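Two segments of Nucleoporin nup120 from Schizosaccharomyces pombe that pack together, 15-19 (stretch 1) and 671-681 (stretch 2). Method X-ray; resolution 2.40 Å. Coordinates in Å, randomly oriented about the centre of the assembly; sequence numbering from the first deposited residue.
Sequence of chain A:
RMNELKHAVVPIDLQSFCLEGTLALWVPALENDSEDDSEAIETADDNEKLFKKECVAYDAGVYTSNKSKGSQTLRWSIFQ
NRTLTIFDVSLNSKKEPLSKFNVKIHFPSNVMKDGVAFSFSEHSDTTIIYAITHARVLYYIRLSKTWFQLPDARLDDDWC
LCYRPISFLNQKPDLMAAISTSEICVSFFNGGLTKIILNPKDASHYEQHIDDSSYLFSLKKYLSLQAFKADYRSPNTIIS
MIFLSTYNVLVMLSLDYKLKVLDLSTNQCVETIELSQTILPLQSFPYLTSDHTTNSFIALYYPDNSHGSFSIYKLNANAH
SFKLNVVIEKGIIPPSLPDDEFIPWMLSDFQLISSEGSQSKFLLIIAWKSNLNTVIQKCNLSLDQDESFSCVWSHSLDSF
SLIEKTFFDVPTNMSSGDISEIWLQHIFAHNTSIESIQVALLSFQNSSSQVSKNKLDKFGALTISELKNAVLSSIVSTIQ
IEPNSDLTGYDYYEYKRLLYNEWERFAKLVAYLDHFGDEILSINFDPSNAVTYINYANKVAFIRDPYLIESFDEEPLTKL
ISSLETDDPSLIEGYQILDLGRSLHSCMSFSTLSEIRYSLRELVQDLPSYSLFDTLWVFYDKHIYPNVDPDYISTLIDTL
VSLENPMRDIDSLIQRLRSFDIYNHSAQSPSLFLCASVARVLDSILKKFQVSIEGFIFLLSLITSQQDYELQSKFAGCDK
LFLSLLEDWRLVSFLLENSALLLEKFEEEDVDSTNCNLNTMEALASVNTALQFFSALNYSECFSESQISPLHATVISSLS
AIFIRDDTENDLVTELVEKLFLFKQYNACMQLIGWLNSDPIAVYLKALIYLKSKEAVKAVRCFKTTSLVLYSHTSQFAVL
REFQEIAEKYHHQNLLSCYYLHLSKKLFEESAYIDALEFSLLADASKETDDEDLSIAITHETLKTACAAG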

# COMPACT_ATOMS: atom_id res chain seq x y z
N GLN A 15 9.40 -10.01 2.08
CA GLN A 15 8.32 -9.15 1.62
C GLN A 15 8.82 -7.92 0.85
O GLN A 15 8.30 -7.61 -0.23
CB GLN A 15 7.43 -8.72 2.80
CG GLN A 15 6.12 -8.05 2.44
CD GLN A 15 5.18 -8.93 1.62
OE1 GLN A 15 5.19 -10.16 1.71
NE2 GLN A 15 4.35 -8.29 0.81
N SER A 16 9.83 -7.23 1.39
CA SER A 16 10.31 -5.98 0.80
C SER A 16 11.05 -6.20 -0.51
O SER A 16 11.13 -5.30 -1.34
CB SER A 16 11.22 -5.22 1.78
OG SER A 16 10.52 -4.86 2.96
N PHE A 17 11.59 -7.40 -0.68
CA PHE A 17 12.30 -7.77 -1.91
C PHE A 17 11.40 -8.51 -2.91
O PHE A 17 11.88 -8.96 -3.94
CB PHE A 17 13.51 -8.66 -1.56
CG PHE A 17 14.74 -7.90 -1.18
CD1 PHE A 17 14.79 -7.13 -0.02
CD2 PHE A 17 15.88 -7.97 -1.97
CE1 PHE A 17 15.94 -6.43 0.33
CE2 PHE A 17 17.04 -7.27 -1.63
CZ PHE A 17 17.07 -6.50 -0.47
N CYS A 18 10.10 -8.63 -2.60
CA CYS A 18 9.15 -9.38 -3.45
C CYS A 18 9.61 -10.82 -3.71
O CYS A 18 9.52 -11.32 -4.84
CB CYS A 18 8.89 -8.68 -4.79
SG CYS A 18 8.47 -6.94 -4.65
N LEU A 19 10.11 -11.48 -2.67
CA LEU A 19 10.61 -12.83 -2.82
C LEU A 19 9.52 -13.84 -2.52
O LEU A 19 8.62 -13.58 -1.71
CB LEU A 19 11.80 -13.05 -1.89
CG LEU A 19 13.07 -12.22 -2.10
CD1 LEU A 19 14.17 -12.72 -1.17
CD2 LEU A 19 13.55 -12.20 -3.55
N SER A 671 15.01 -5.24 -12.19
CA SER A 671 15.02 -6.21 -11.10
C SER A 671 13.87 -5.88 -10.15
O SER A 671 13.42 -4.72 -10.09
CB SER A 671 16.34 -6.15 -10.34
OG SER A 671 16.37 -5.00 -9.51
N LEU A 672 13.41 -6.87 -9.40
CA LEU A 672 12.41 -6.61 -8.37
C LEU A 672 12.92 -5.59 -7.36
O LEU A 672 12.20 -4.66 -6.99
CB LEU A 672 12.00 -7.91 -7.68
CG LEU A 672 11.18 -8.86 -8.56
CD1 LEU A 672 11.07 -10.23 -7.90
CD2 LEU A 672 9.81 -8.26 -8.93
N PHE A 673 14.18 -5.74 -6.94
CA PHE A 673 14.78 -4.83 -5.98
C PHE A 673 14.77 -3.38 -6.45
O PHE A 673 14.57 -2.46 -5.64
CB PHE A 673 16.20 -5.28 -5.60
CG PHE A 673 16.86 -4.39 -4.59
CD1 PHE A 673 16.41 -4.35 -3.27
CD2 PHE A 673 17.92 -3.58 -4.95
CE1 PHE A 673 17.03 -3.53 -2.34
CE2 PHE A 673 18.53 -2.75 -4.03
CZ PHE A 673 18.09 -2.72 -2.72
N LEU A 674 14.96 -3.17 -7.75
CA LEU A 674 14.84 -1.84 -8.33
C LEU A 674 13.42 -1.27 -8.14
O LEU A 674 13.26 -0.14 -7.67
CB LEU A 674 15.21 -1.82 -9.81
CG LEU A 674 15.16 -0.36 -10.25
CD1 LEU A 674 16.55 0.25 -10.39
CD2 LEU A 674 14.34 -0.19 -11.51
N CYS A 675 12.42 -2.05 -8.51
CA CYS A 675 11.02 -1.66 -8.35
C CYS A 675 10.71 -1.29 -6.90
O CYS A 675 10.07 -0.27 -6.64
CB CYS A 675 10.08 -2.76 -8.83
SG CYS A 675 10.30 -3.16 -10.57
N ALA A 676 11.17 -2.12 -5.96
CA ALA A 676 10.97 -1.86 -4.53
C ALA A 676 11.64 -0.55 -4.11
O ALA A 676 11.06 0.23 -3.35
CB ALA A 676 11.50 -3.01 -3.71
N SER A 677 12.85 -0.31 -4.61
CA SER A 677 13.61 0.88 -4.25
C SER A 677 12.94 2.14 -4.75
O SER A 677 12.76 3.11 -4.00
CB SER A 677 15.04 0.77 -4.80
OG SER A 677 15.71 -0.33 -4.21
N VAL A 678 12.56 2.12 -6.03
CA VAL A 678 11.88 3.24 -6.66
C VAL A 678 10.57 3.57 -5.95
O VAL A 678 10.30 4.74 -5.63
CB VAL A 678 11.63 2.98 -8.17
CG1 VAL A 678 10.69 4.02 -8.75
CG2 VAL A 678 12.96 2.96 -8.92
N ALA A 679 9.77 2.53 -5.67
CA ALA A 679 8.50 2.69 -4.95
C ALA A 679 8.65 3.39 -3.61
O ALA A 679 7.83 4.23 -3.25
CB ALA A 679 7.79 1.35 -4.78
N ARG A 680 9.70 3.05 -2.86
CA ARG A 680 9.93 3.67 -1.56
C ARG A 680 10.29 5.14 -1.68
O ARG A 680 9.76 5.98 -0.96
CB ARG A 680 10.97 2.88 -0.75
CG ARG A 680 10.42 1.54 -0.26
CD ARG A 680 11.44 0.64 0.42
NE ARG A 680 10.79 -0.58 0.89
CZ ARG A 680 10.26 -0.75 2.10
NH1 ARG A 680 10.32 0.22 3.01
NH2 ARG A 680 9.67 -1.90 2.41
N VAL A 681 11.18 5.45 -2.63
CA VAL A 681 11.54 6.85 -2.88
C VAL A 681 10.33 7.66 -3.39
O VAL A 681 10.09 8.76 -2.90
CB VAL A 681 12.74 6.97 -3.86
CG1 VAL A 681 12.95 8.42 -4.27
CG2 VAL A 681 14.00 6.41 -3.22
O HOH W 1 9.91 -2.82 -0.43

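The contact sets a short turn from near the start of the chain against the first turns of a helix more than 650 residues later. It is small, 348 Å² summed over both sides, and no clear direct hydrogen bond crosses it; apolar packing, including two aromatic rings, and one bridging water are its clear features.

Ser671 stays out of the interface and prepares the helix instead. As N-cap, its OG accepts from Leu674 N at 2.9 Å, satisfying one of the amides that the first turn leaves without a helical partner. The helix then offers Leu672, Phe673, Ala676 and Arg680 to the turn: Leu672, Ala676 and Arg680 follow at intervals of four, about one turn each, and Phe673 sits beside the first.

Leu672 points toward stretch 1 and supplies apolar bulk where the turn ends. Its CB lies 3.9 Å from Phe17 O, and its CD1 reaches 3.6 Å from Cys18 O and 4.1 Å from Cys18 CB. Cys18, also directed toward its partner, meets the leucine with both its carbonyl and its CB. Phe17 and Cys18 belong to a type I turn from Gln15 to Cys18, in which Cys18 N donates to Gln15 O at 3.1 Å.

Phe673 leaves the backbone sideways, as does Phe17, yet both rings end near the opposite stretch. Their planes are 25° apart and the ring centroids 4.9 Å, but the rings are slid so that they barely overlap; Phe673 CD1 sits over one face of Phe17, 3.4 Å from Phe17 CE2. The flat side chains thus bury apolar surface where the two backbones come close, Phe17 CA lying 5.6 Å from Phe673 CA. Phe673 O accepts from Ser677 OG at 2.8 Å, so that serine's hydroxyl is occupied within its own helix.

Ala676, one turn on from Leu672, is the place for a small residue. Its CB points toward the turn and lies just 3.3 Å from Ser16 O, a close fit that leaves little space between methyl and carbonyl.

Arg680, another turn along, brings polarity to a partly exposed position. Its CA-to-CB bond points toward stretch 1; with chi2 and chi3 both t the chain is extended, and NH2 comes within 3.1 Å of Ser16 OG. The clearer link is through water 1, which accepts from Arg680 NE at 2.7 Å and donates to Ser16 O at 2.9 Å. The same carbonyl therefore packs against the alanine methyl and receives a water bridge from the arginine. The rule is apolar side chains first, a small residue at the tight approach, and a long polar arm beyond it.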